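Local coordinates for putative exported protein (PDB 4RAA) that is of unknown function but adopts a six-bladed beta-propeller fold of the YWTD superfamily and is probably exported from the cytoplasm, at residues 63-66 and 72-75; 139-144 and 209-214; 175-180 and 242-247; 324-329 and 334-339. All blocks are in the same frame, centred on the assembly; numbering follows the deposited sequence.

In the fold
From the N terminus, contact 1 comes first, closing the hairpin of strands 62-67 and 72-79 inside one sheet of the propeller. Contacts 2 and 3 then cross: 175-180 falls between the two segments of contact 2, and 209-214 between those of contact 3. Contact 2 ties the sheet containing strand 142-145 to the one containing strands 203-210 and 213-222. Contact 3, whose nearest atoms lie about 9 Å from those of contact 2, joins the loop linking these two sheets to the approach to helix 245-250. Contact 4 follows separately, closing the turn between helices 323-331 and 338-345, an excursion between the neighbouring strands 316-321 and 354-360.

Contact 1: 63-66 and 72-75; sequences LYVF and FVNQ
A classic beta bulge, in which Val-73 and Asn-74 both face Val-65, interrupts the antiparallel hairpin of 63-66 and 72-75. The short strand axes run at 154° to each other. Val-65 N donates to Asn-74 O at 2.8 Å, and Val-65 O takes the returning bond from Val-73 N at 2.9 Å. The same carbonyl also receives a weak bond from Asn-74 N, so one oxygen serves both residues of the bulge. The extra residue shifts the register by one: Tyr-64 still pairs with Gln-75, but Phe-66 pairs with Phe-72, both as non-hydrogen-bonded pairs.

This shift gathers Tyr-64, Phe-66 and Phe-72 on one face of the sheet as an aromatic cluster. With CG of Phe-72 anti to the backbone N (chi1 178°), its ring extends along its own strand toward Tyr-64 and meets both other rings. Its edge, led by CD1, is directed at the face of Phe-66 in a T-shaped pair with 5.5 Å between ring centroids and planes at 61°. Next along the rim, Phe-72 CE1 lies 3.6 Å from Tyr-64 CD1, the two rings meeting obliquely. Val-65, on the opposite face with Asn-74, brings CG1 to 3.9 Å from Val-73 CB, which the bulge turns toward the partner strand.

The polar ends are held from outside the hairpin, Tyr-64 OH by the carbonyl of Leu-39 and Gln-75 NE2 by Tyr-86 OH. Strand 52-57 flanks 63-66, where Phe-66 touches Ile-55, while Leu-63 packs on Leu-89 and Phe-92 of strand 85-94.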
loop_
_atom_site.group_PDB
_atom_site.type_symbol
_atom_site.label_atom_id
_atom_site.label_comp_id
_atom_site.label_asym_id
_atom_site.label_seq_id
_atom_site.Cartn_x
_atom_site.Cartn_y
_atom_site.Cartn_z
ATOM N N LEU A 63 10.754 7.478 16.380
ATOM C CA LEU A 63 11.858 6.814 15.688
ATOM C C LEU A 63 12.911 7.884 15.452
ATOM O O LEU A 63 12.635 8.851 14.750
ATOM C CB LEU A 63 11.375 6.202 14.368
ATOM C CG LEU A 63 12.372 5.434 13.499
ATOM C CD1 LEU A 63 12.981 4.272 14.263
ATOM C CD2 LEU A 63 11.704 4.918 12.227
ATOM N N TYR A 64 14.097 7.717 16.043
ATOM C CA TYR A 64 15.197 8.687 15.936
ATOM C C TYR A 64 16.420 8.179 15.194
ATOM O O TYR A 64 16.627 6.965 15.090
ATOM C CB TYR A 64 15.684 9.070 17.324
ATOM C CG TYR A 64 14.696 9.795 18.174
ATOM C CD1 TYR A 64 14.176 11.022 17.771
ATOM C CD2 TYR A 64 14.351 9.316 19.437
ATOM C CE1 TYR A 64 13.283 11.724 18.576
ATOM C CE2 TYR A 64 13.473 10.021 20.258
ATOM C CZ TYR A 64 12.940 11.216 19.821
ATOM O OH TYR A 64 12.071 11.897 20.633
ATOM N N VAL A 65 17.224 9.124 14.692
ATOM C CA VAL A 65 18.514 8.826 14.063
ATOM C C VAL A 65 19.585 9.570 14.858
ATOM O O VAL A 65 19.517 10.793 15.031
ATOM C CB VAL A 65 18.595 9.225 12.579
ATOM C CG1 VAL A 65 19.946 8.824 11.985
ATOM C CG2 VAL A 65 17.467 8.560 11.794
ATOM N N PHE A 66 20.532 8.795 15.376
ATOM C CA PHE A 66 21.692 9.287 16.080
ATOM C C PHE A 66 22.934 8.875 15.295
ATOM O O PHE A 66 22.893 7.983 14.440
ATOM C CB PHE A 66 21.755 8.726 17.495
ATOM C CG PHE A 66 20.800 9.372 18.448
ATOM C CD1 PHE A 66 19.484 8.932 18.546
ATOM C CD2 PHE A 66 21.222 10.415 19.278
ATOM C CE1 PHE A 66 18.603 9.519 19.451
ATOM C CE2 PHE A 66 20.348 11.005 20.190
ATOM C CZ PHE A 66 19.033 10.557 20.274
ATOM N N PHE A 72 22.608 13.778 17.707
ATOM C CA PHE A 72 21.302 13.620 17.093
ATOM C C PHE A 72 21.383 14.133 15.654
ATOM O O PHE A 72 21.855 15.252 15.427
ATOM C CB PHE A 72 20.241 14.389 17.882
ATOM C CG PHE A 72 18.860 14.322 17.279
ATOM C CD1 PHE A 72 18.224 13.092 17.095
ATOM C CD2 PHE A 72 18.177 15.487 16.921
ATOM C CE1 PHE A 72 16.949 13.018 16.543
ATOM C CE2 PHE A 72 16.900 15.418 16.375
ATOM C CZ PHE A 72 16.285 14.182 16.187
ATOM N N VAL A 73 20.920 13.321 14.699
ATOM C CA VAL A 73 20.930 13.665 13.271
ATOM C C VAL A 73 19.564 14.200 12.876
ATOM O O VAL A 73 19.474 15.310 12.364
ATOM C CB VAL A 73 21.282 12.457 12.357
ATOM C CG1 VAL A 73 21.249 12.845 10.869
ATOM C CG2 VAL A 73 22.648 11.884 12.731
ATOM N N ASN A 74 18.517 13.396 13.082
ATOM C CA ASN A 74 17.144 13.761 12.692
ATOM C C ASN A 74 16.112 12.729 13.183
ATOM O O ASN A 74 16.494 11.611 13.541
ATOM C CB ASN A 74 17.043 13.856 11.146
ATOM C CG ASN A 74 15.842 14.651 10.670
ATOM O OD1 ASN A 74 15.173 15.337 11.450
ATOM N ND2 ASN A 74 15.563 14.572 9.373
ATOM N N GLN A 75 14.831 13.118 13.234
ATOM C CA GLN A 75 13.722 12.192 13.550
ATOM C C GLN A 75 13.140 11.670 12.236
ATOM O O GLN A 75 13.033 12.425 11.267
ATOM C CB GLN A 75 12.602 12.857 14.365
ATOM C CG GLN A 75 11.531 11.849 14.808
ATOM C CD GLN A 75 10.477 12.384 15.750
ATOM O OE1 GLN A 75 10.553 13.523 16.224
ATOM N NE2 GLN A 75 9.485 11.544 16.052
#

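Contact 2: 139-144 and 209-214; sequences DGNLLW and VGTSEI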
loop_
_atom_site.group_PDB
_atom_site.type_symbol
_atom_site.label_atom_id
_atom_site.label_comp_id
_atom_site.label_asym_id
_atom_site.label_seq_id
_atom_site.Cartn_x
_atom_site.Cartn_y
_atom_site.Cartn_z
ATOM N N ASP A 139 16.256 -13.418 -0.210
ATOM C CA ASP A 139 15.607 -13.519 -1.529
ATOM C C ASP A 139 14.653 -12.354 -1.886
ATOM O O ASP A 139 14.277 -12.219 -3.051
ATOM C CB ASP A 139 14.937 -14.894 -1.749
ATOM C CG ASP A 139 13.797 -15.193 -0.785
ATOM O OD1 ASP A 139 13.242 -14.278 -0.133
ATOM O OD2 ASP A 139 13.441 -16.383 -0.698
ATOM N N GLY A 140 14.254 -11.543 -0.902
ATOM C CA GLY A 140 13.402 -10.361 -1.122
ATOM C C GLY A 140 12.034 -10.414 -0.469
ATOM O O GLY A 140 11.404 -9.371 -0.269
ATOM N N ASN A 141 11.570 -11.622 -0.144
ATOM C CA ASN A 141 10.279 -11.813 0.514
ATOM C C ASN A 141 10.364 -11.353 1.966
ATOM O O ASN A 141 11.455 -11.222 2.532
ATOM C CB ASN A 141 9.858 -13.280 0.477
ATOM C CG ASN A 141 9.713 -13.820 -0.931
ATOM O OD1 ASN A 141 9.303 -13.111 -1.851
ATOM N ND2 ASN A 141 10.050 -15.089 -1.107
ATOM N N LEU A 142 9.203 -11.172 2.579
ATOM C CA LEU A 142 9.093 -10.596 3.915
ATOM C C LEU A 142 8.648 -11.638 4.932
ATOM O O LEU A 142 7.720 -12.394 4.652
ATOM C CB LEU A 142 8.071 -9.452 3.858
ATOM C CG LEU A 142 8.288 -8.412 2.740
ATOM C CD1 LEU A 142 7.073 -7.505 2.601
ATOM C CD2 LEU A 142 9.568 -7.611 2.960
ATOM N N LEU A 143 9.323 -11.686 6.088
ATOM C CA LEU A 143 8.938 -12.567 7.205
ATOM C C LEU A 143 8.258 -11.689 8.237
ATOM O O LEU A 143 8.864 -10.733 8.706
ATOM C CB LEU A 143 10.144 -13.259 7.849
ATOM C CG LEU A 143 9.872 -14.191 9.049
ATOM C CD1 LEU A 143 8.985 -15.368 8.658
ATOM C CD2 LEU A 143 11.173 -14.700 9.653
ATOM N N TRP A 144 7.006 -12.017 8.560
ATOM C CA TRP A 144 6.198 -11.326 9.574
ATOM C C TRP A 144 5.816 -12.334 10.658
ATOM O O TRP A 144 5.754 -13.542 10.381
ATOM C CB TRP A 144 4.868 -10.847 8.990
ATOM C CG TRP A 144 4.901 -10.004 7.783
ATOM C CD1 TRP A 144 5.103 -10.418 6.492
ATOM C CD2 TRP A 144 4.599 -8.617 7.718
ATOM N NE1 TRP A 144 4.993 -9.355 5.633
ATOM C CE2 TRP A 144 4.682 -8.236 6.357
ATOM C CE3 TRP A 144 4.282 -7.646 8.681
ATOM C CZ2 TRP A 144 4.462 -6.927 5.932
ATOM C CZ3 TRP A 144 4.067 -6.338 8.266
ATOM C CH2 TRP A 144 4.155 -5.988 6.889
ATOM N N VAL A 209 14.888 -19.221 9.255
ATOM C CA VAL A 209 13.680 -19.235 8.405
ATOM C C VAL A 209 13.907 -18.589 7.046
ATOM O O VAL A 209 14.265 -17.416 6.979
ATOM C CB VAL A 209 12.491 -18.491 9.067
ATOM C CG1 VAL A 209 11.230 -18.577 8.185
ATOM C CG2 VAL A 209 12.228 -19.031 10.476
ATOM N N GLY A 210 13.674 -19.364 5.986
ATOM C CA GLY A 210 13.713 -18.895 4.591
ATOM C C GLY A 210 12.315 -19.046 4.003
ATOM O O GLY A 210 11.378 -19.415 4.720
ATOM N N THR A 211 12.163 -18.769 2.708
ATOM C CA THR A 211 10.860 -18.905 2.036
ATOM C C THR A 211 10.346 -20.362 2.024
ATOM O O THR A 211 9.161 -20.579 2.267
ATOM C CB THR A 211 10.886 -18.306 0.606
ATOM O OG1 THR A 211 11.240 -16.923 0.684
ATOM C CG2 THR A 211 9.529 -18.425 -0.090
ATOM N N SER A 212 11.233 -21.337 1.776
ATOM C CA SER A 212 10.877 -22.779 1.730
ATOM C C SER A 212 11.676 -23.627 2.724
ATOM O O SER A 212 12.032 -24.770 2.408
ATOM C CB SER A 212 11.100 -23.317 0.322
ATOM O OG SER A 212 10.446 -22.501 -0.613
ATOM N N GLU A 213 11.926 -23.086 3.925
ATOM C CA GLU A 213 12.716 -23.774 4.958
ATOM C C GLU A 213 12.434 -23.369 6.407
ATOM O O GLU A 213 12.228 -22.192 6.696
ATOM C CB GLU A 213 14.214 -23.494 4.751
ATOM C CG GLU A 213 14.895 -24.258 3.633
ATOM C CD GLU A 213 16.412 -24.111 3.646
ATOM O OE1 GLU A 213 16.939 -23.168 4.287
ATOM O OE2 GLU A 213 17.083 -24.945 2.998
ATOM N N ILE A 214 12.445 -24.367 7.291
ATOM C CA ILE A 214 12.463 -24.179 8.748
ATOM C C ILE A 214 13.515 -25.186 9.184
ATOM O O ILE A 214 13.263 -26.395 9.112
ATOM C CB ILE A 214 11.114 -24.450 9.465
ATOM C CG1 ILE A 214 10.041 -23.449 9.021
ATOM C CG2 ILE A 214 11.278 -24.396 10.995
ATOM C CD1 ILE A 214 10.296 -22.010 9.422
HETATM O O HOH W 1 14.486 -17.265 1.984
#
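Thr-211, in the turn between strands 203-210 and 213-222, meets Asp-139 and Asn-141 in the turn that precedes strand 142-145, a contact between two sheets of the beta-propeller. Its CB lies 3.5 Å from Asp-139 OD2. The branch then divides. CG2 goes to the amide of Asn-141, 3.5 Å from ND2. The side chain also touches Ile-169 of strand 168-174. OG1, anti to the carbonyl carbon (chi1 -59°), carries the polar load: it donates to the syn lone pair of Asp-139 OD2 at 2.7 Å and accepts from Asn-141 ND2 at 2.8 Å. The latter bond is nearly straight, and OG1 sits in the amide plane; the hydroxyl acts once as donor and once as acceptor, which fixes its rotation.

Asp-139 is itself steadied by an Asx turn, its OD1 accepting from Asn-141 N at 3.1 Å on the anti side, 28° out of the carboxylate plane. The two residues that grip the threonine are thereby linked. A water bridges the two turns, accepting from Thr-211 N and donating weakly to Asp-139 OD2. Deeper in, where both residues are buried, the bonding gives way to apolar packing, with Leu-143 CD1 3.9 Å from Val-209 CG1.

Contact 3: 175-180 and 242-247; sequences KEFKSG and SNYLYD
The backbones carrying Ser-179 and Tyr-244 stay well apart, the nearest CA atoms of 175-180 and 242-247 being those of Ser-179 and Ser-242 at 8.1 Å, and no hydrogen bond spans the gap. Two connecting segments of the beta-propeller meet here through side chains alone: the loop that leaves strand 168-174, and the turn that leads into helix 245-250.

An offset T-shaped aromatic pair carries the contact. Phe-177 presents its edge, CE2 and CZ, to the face of Tyr-244, with the ring planes at 80° and the centroids 5.4 Å apart. The nearest carbons are the two CE2 atoms, those of Phe-177 and Tyr-244, at 3.5 Å, so the approach is displaced toward one side of the tyrosine ring. Tyr-244 reaches across because its CG stands between the backbone N and the carbonyl carbon (chi1 58°), turning the ring toward the 175-180 loop.

Ser-179 comes to the rim of the same ring, with its OG near the ring plane and 4.1 Å from Tyr-244 CE2. That hydroxyl is engaged in hydrogen bonds with Tyr-181 N and Gly-240 O, while Tyr-244 OH is bonded to Tyr-181 O; the residue just after the loop segment thus binds both polar ends. Helix 230-237 borders both rings, Phe-177 touching Asn-234 and Ser-237, and Tyr-244 touching Thr-236. Beside the tyrosine, a capping bond lies at the approach to the helix: Leu-245 N donates to Asn-243 OD1 at 3.1 Å, from 52° out of the side-chain carbonyl plane.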
loop_
_atom_site.group_PDB
_atom_site.type_symbol
_atom_site.label_atom_id
_atom_site.label_comp_id
_atom_site.label_asym_id
_atom_site.label_seq_id
_atom_site.Cartn_x
_atom_site.Cartn_y
_atom_site.Cartn_z
ATOM N N LYS A 175 1.474 -23.415 15.736
ATOM C CA LYS A 175 1.173 -22.812 17.050
ATOM C C LYS A 175 0.060 -23.610 17.737
ATOM O O LYS A 175 -1.117 -23.483 17.374
ATOM C CB LYS A 175 0.775 -21.343 16.860
ATOM C CG LYS A 175 0.357 -20.576 18.120
ATOM C CD LYS A 175 0.395 -19.061 17.924
ATOM C CE LYS A 175 -0.672 -18.565 16.964
ATOM N NZ LYS A 175 -0.533 -17.157 16.493
ATOM N N GLU A 176 0.440 -24.428 18.720
ATOM C CA GLU A 176 -0.506 -25.296 19.433
ATOM C C GLU A 176 -1.312 -24.513 20.461
ATOM O O GLU A 176 -2.542 -24.573 20.466
ATOM C CB GLU A 176 0.217 -26.453 20.125
ATOM C CG GLU A 176 1.053 -27.317 19.191
ATOM C CD GLU A 176 1.606 -28.569 19.863
ATOM O OE1 GLU A 176 0.822 -29.317 20.498
ATOM O OE2 GLU A 176 2.824 -28.829 19.721
ATOM N N PHE A 177 -0.611 -23.805 21.344
ATOM C CA PHE A 177 -1.247 -22.977 22.369
ATOM C C PHE A 177 -1.627 -21.649 21.729
ATOM O O PHE A 177 -0.738 -20.909 21.283
ATOM C CB PHE A 177 -0.322 -22.729 23.564
ATOM C CG PHE A 177 -0.943 -21.863 24.614
ATOM C CD1 PHE A 177 -1.965 -22.362 25.423
ATOM C CD2 PHE A 177 -0.549 -20.539 24.767
ATOM C CE1 PHE A 177 -2.572 -21.560 26.377
ATOM C CE2 PHE A 177 -1.145 -19.733 25.726
ATOM C CZ PHE A 177 -2.154 -20.242 26.539
ATOM N N LYS A 178 -2.934 -21.366 21.678
ATOM C CA LYS A 178 -3.464 -20.127 21.095
ATOM C C LYS A 178 -4.104 -19.273 22.179
ATOM O O LYS A 178 -4.905 -19.776 22.975
ATOM C CB LYS A 178 -4.482 -20.420 19.990
ATOM C CG LYS A 178 -3.896 -21.136 18.776
ATOM C CD LYS A 178 -4.834 -21.109 17.570
ATOM C CE LYS A 178 -6.140 -21.864 17.791
ATOM N NZ LYS A 178 -7.022 -21.779 16.591
ATOM N N SER A 179 -3.746 -17.987 22.193
ATOM C CA SER A 179 -4.259 -17.032 23.170
ATOM C C SER A 179 -4.082 -15.591 22.715
ATOM O O SER A 179 -3.253 -15.292 21.840
ATOM C CB SER A 179 -3.539 -17.211 24.518
ATOM O OG SER A 179 -3.976 -16.272 25.494
ATOM N N GLY A 180 -4.883 -14.715 23.326
ATOM C CA GLY A 180 -4.786 -13.275 23.127
ATOM C C GLY A 180 -3.614 -12.682 23.887
ATOM O O GLY A 180 -3.124 -11.610 23.514
ATOM N N SER A 242 -7.998 -16.698 29.414
ATOM C CA SER A 242 -7.477 -15.885 30.543
ATOM C C SER A 242 -5.967 -15.672 30.511
ATOM O O SER A 242 -5.236 -16.440 29.877
ATOM C CB SER A 242 -7.837 -16.548 31.866
ATOM O OG SER A 242 -9.232 -16.724 31.953
ATOM N N ASN A 243 -5.513 -14.645 31.234
ATOM C CA ASN A 243 -4.093 -14.302 31.300
ATOM C C ASN A 243 -3.327 -15.197 32.286
ATOM O O ASN A 243 -3.374 -15.007 33.495
ATOM C CB ASN A 243 -3.880 -12.819 31.640
ATOM C CG ASN A 243 -2.444 -12.337 31.385
ATOM O OD1 ASN A 243 -1.570 -13.080 30.919
ATOM N ND2 ASN A 243 -2.202 -11.066 31.683
ATOM N N TYR A 244 -2.659 -16.194 31.722
ATOM C CA TYR A 244 -1.744 -17.123 32.422
ATOM C C TYR A 244 -0.466 -16.507 32.998
ATOM O O TYR A 244 0.159 -17.126 33.857
ATOM C CB TYR A 244 -1.292 -18.243 31.458
ATOM C CG TYR A 244 -0.590 -17.740 30.196
ATOM C CD1 TYR A 244 0.798 -17.505 30.175
ATOM C CD2 TYR A 244 -1.320 -17.477 29.019
ATOM C CE1 TYR A 244 1.428 -17.024 29.026
ATOM C CE2 TYR A 244 -0.694 -17.003 27.870
ATOM C CZ TYR A 244 0.673 -16.785 27.872
ATOM O OH TYR A 244 1.279 -16.326 26.727
ATOM N N LEU A 245 -0.049 -15.348 32.480
ATOM C CA LEU A 245 1.200 -14.667 32.889
ATOM C C LEU A 245 1.455 -14.580 34.399
ATOM O O LEU A 245 2.606 -14.684 34.820
ATOM C CB LEU A 245 1.276 -13.261 32.273
ATOM C CG LEU A 245 2.539 -12.410 32.498
ATOM C CD1 LEU A 245 3.778 -13.107 31.938
ATOM C CD2 LEU A 245 2.354 -11.036 31.861
ATOM N N TYR A 246 0.400 -14.389 35.196
ATOM C CA TYR A 246 0.544 -14.325 36.668
ATOM C C TYR A 246 0.933 -15.684 37.203
ATOM O O TYR A 246 1.897 -15.772 37.956
ATOM C CB TYR A 246 -0.712 -13.824 37.410
ATOM C CG TYR A 246 -0.560 -13.875 38.943
ATOM C CD1 TYR A 246 0.234 -12.934 39.635
ATOM C CD2 TYR A 246 -1.190 -14.881 39.703
ATOM C CE1 TYR A 246 0.384 -12.993 41.020
ATOM C CE2 TYR A 246 -1.047 -14.943 41.091
ATOM C CZ TYR A 246 -0.262 -14.001 41.739
ATOM O OH TYR A 246 -0.131 -14.057 43.104
ATOM N N ASP A 247 0.168 -16.715 36.838
ATOM C CA ASP A 247 0.457 -18.092 37.273
ATOM C C ASP A 247 1.809 -18.596 36.778
ATOM O O ASP A 247 2.495 -19.330 37.493
ATOM C CB ASP A 247 -0.650 -19.071 36.846
ATOM C CG ASP A 247 -1.914 -18.964 37.690
ATOM O OD1 ASP A 247 -1.888 -18.424 38.816
ATOM O OD2 ASP A 247 -2.952 -19.477 37.229
#

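Contact 4: 324-329 and 334-339; sequences LSLKDM and YVFDDK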
loop_
_atom_site.group_PDB
_atom_site.type_symbol
_atom_site.label_atom_id
_atom_site.label_comp_id
_atom_site.label_asym_id
_atom_site.label_seq_id
_atom_site.Cartn_x
_atom_site.Cartn_y
_atom_site.Cartn_z
ATOM N N LEU A 324 20.014 9.453 36.043
ATOM C CA LEU A 324 19.672 9.842 37.423
ATOM C C LEU A 324 19.782 8.706 38.434
ATOM O O LEU A 324 20.280 8.923 39.552
ATOM C CB LEU A 324 18.278 10.477 37.518
ATOM C CG LEU A 324 17.821 10.965 38.903
ATOM C CD1 LEU A 324 18.816 11.946 39.517
ATOM C CD2 LEU A 324 16.447 11.591 38.798
ATOM N N SER A 325 19.317 7.518 38.038
ATOM C CA SER A 325 19.371 6.316 38.890
ATOM C C SER A 325 20.832 5.990 39.261
ATOM O O SER A 325 21.133 5.730 40.433
ATOM C CB SER A 325 18.661 5.125 38.199
ATOM O OG SER A 325 18.534 4.001 39.052
ATOM N N LEU A 326 21.721 6.067 38.265
ATOM C CA LEU A 326 23.161 5.842 38.454
ATOM C C LEU A 326 23.871 6.988 39.188
ATOM O O LEU A 326 24.791 6.733 39.973
ATOM C CB LEU A 326 23.874 5.627 37.114
ATOM C CG LEU A 326 23.551 4.440 36.204
ATOM C CD1 LEU A 326 24.673 4.301 35.183
ATOM C CD2 LEU A 326 23.384 3.142 36.970
ATOM N N LYS A 327 23.490 8.238 38.904
ATOM C CA LYS A 327 24.096 9.396 39.587
ATOM C C LYS A 327 23.854 9.370 41.102
ATOM O O LYS A 327 24.749 9.727 41.875
ATOM C CB LYS A 327 23.655 10.723 38.977
ATOM C CG LYS A 327 24.186 10.944 37.566
ATOM C CD LYS A 327 24.304 12.415 37.202
ATOM C CE LYS A 327 25.506 13.062 37.876
ATOM N NZ LYS A 327 25.701 14.427 37.337
ATOM N N ASP A 328 22.667 8.919 41.512
ATOM C CA ASP A 328 22.351 8.719 42.940
ATOM C C ASP A 328 23.207 7.587 43.526
ATOM O O ASP A 328 23.646 7.682 44.665
ATOM C CB ASP A 328 20.858 8.414 43.155
ATOM C CG ASP A 328 19.939 9.560 42.725
ATOM O OD1 ASP A 328 20.344 10.743 42.757
ATOM O OD2 ASP A 328 18.788 9.266 42.359
HETATM N N MSE A 329 23.433 6.523 42.741
HETATM C CA MSE A 329 24.317 5.400 43.144
HETATM C C MSE A 329 25.724 5.945 43.342
HETATM O O MSE A 329 26.349 5.695 44.400
HETATM C CB MSE A 329 24.252 4.217 42.163
HETATM C CG MSE A 329 22.915 3.472 42.243
HETATM SE SE MSE A 329 22.835 2.054 40.883
HETATM C CE MSE A 329 23.391 0.648 42.137
ATOM N N TYR A 334 28.934 4.386 44.986
ATOM C CA TYR A 334 28.918 3.152 44.210
ATOM C C TYR A 334 30.203 3.125 43.388
ATOM O O TYR A 334 30.555 4.110 42.729
ATOM C CB TYR A 334 27.692 3.014 43.309
ATOM C CG TYR A 334 27.633 1.669 42.607
ATOM C CD1 TYR A 334 27.091 0.539 43.240
ATOM C CD2 TYR A 334 28.143 1.514 41.309
ATOM C CE1 TYR A 334 27.055 -0.701 42.593
ATOM C CE2 TYR A 334 28.108 0.287 40.655
ATOM C CZ TYR A 334 27.566 -0.815 41.295
ATOM O OH TYR A 334 27.535 -2.011 40.619
ATOM N N VAL A 335 30.874 1.981 43.444
ATOM C CA VAL A 335 32.153 1.761 42.775
ATOM C C VAL A 335 31.939 1.480 41.264
ATOM O O VAL A 335 31.930 0.323 40.825
ATOM C CB VAL A 335 32.979 0.675 43.542
ATOM C CG1 VAL A 335 32.230 -0.676 43.673
ATOM C CG2 VAL A 335 34.371 0.510 42.939
ATOM N N PHE A 336 31.762 2.560 40.487
ATOM C CA PHE A 336 31.542 2.490 39.012
ATOM C C PHE A 336 32.778 2.206 38.166
ATOM O O PHE A 336 33.898 2.325 38.640
ATOM C CB PHE A 336 30.910 3.792 38.465
ATOM C CG PHE A 336 29.431 3.866 38.639
ATOM C CD1 PHE A 336 28.603 3.031 37.904
ATOM C CD2 PHE A 336 28.853 4.784 39.509
ATOM C CE1 PHE A 336 27.224 3.084 38.050
ATOM C CE2 PHE A 336 27.473 4.842 39.652
ATOM C CZ PHE A 336 26.655 3.995 38.922
ATOM N N ASP A 337 32.536 1.850 36.902
ATOM C CA ASP A 337 33.589 1.620 35.885
ATOM C C ASP A 337 34.233 2.983 35.561
ATOM O O ASP A 337 33.529 3.996 35.519
ATOM C CB ASP A 337 32.976 0.943 34.633
ATOM C CG ASP A 337 33.946 0.837 33.436
ATOM O OD1 ASP A 337 34.348 1.884 32.865
ATOM O OD2 ASP A 337 34.235 -0.308 33.007
ATOM N N ASP A 338 35.551 2.990 35.318
ATOM C CA ASP A 338 36.304 4.234 35.038
ATOM C C ASP A 338 35.689 5.051 33.912
ATOM O O ASP A 338 35.374 6.221 34.112
ATOM C CB ASP A 338 37.798 3.964 34.724
ATOM C CG ASP A 338 38.607 3.510 35.943
ATOM O OD1 ASP A 338 38.112 3.565 37.085
ATOM O OD2 ASP A 338 39.771 3.095 35.753
ATOM N N LYS A 339 35.480 4.421 32.756
ATOM C CA LYS A 339 34.914 5.131 31.602
ATOM C C LYS A 339 33.425 5.521 31.776
ATOM O O LYS A 339 33.008 6.565 31.254
ATOM C CB LYS A 339 35.178 4.395 30.268
ATOM C CG LYS A 339 34.656 5.105 29.002
ATOM C CD LYS A 339 35.133 6.563 28.830
ATOM C CE LYS A 339 34.281 7.379 27.861
ATOM N NZ LYS A 339 34.451 7.024 26.431
#
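Met-329, near the end of helix 323-331, and Tyr-334, beyond the turn, are joined by a backbone bond in which Tyr-334 N donates to Met-329 O at 3.0 Å. The donor stands above the carbonyl plane, 38° out of it. After this the chain makes an inverse gamma turn centred on Val-335 before entering helix 338-345, where Asp-337 takes the N-cap position and its OD1 accepts a weak bond from Lys-339 N.

Met-329, deposited as selenomethionine, runs beside Tyr-334 in the same direction, with their CB atoms 3.8 Å apart. A bend at chi3 (97°) carries CE over one face of the tyrosine ring, 4.2 Å from its centroid. CE makes a CH-pi contact; SE, 5.2 Å from the same centroid, adds a Met-aromatic contact at the short connection between two successive helices, an insertion between strands 316-321 and 354-360 of one propeller sheet.

Phe-336 touches both helices. Its CZ lies 3.7 Å from Leu-326 CB, and its CE2 edge meets Leu-326 O near the ring plane. Tyr-334 CD2 stands 3.5 Å above the plane of the Phe-336 ring, over its centre, so an edge of the Tyr-334 ring lies over the face of Phe-336. From helix 338-345, Leu-344 touches both Leu-326 and Phe-336, and the far end of Tyr-334 is held by Asp-298 OD1, which is hydrogen-bonded to its OH.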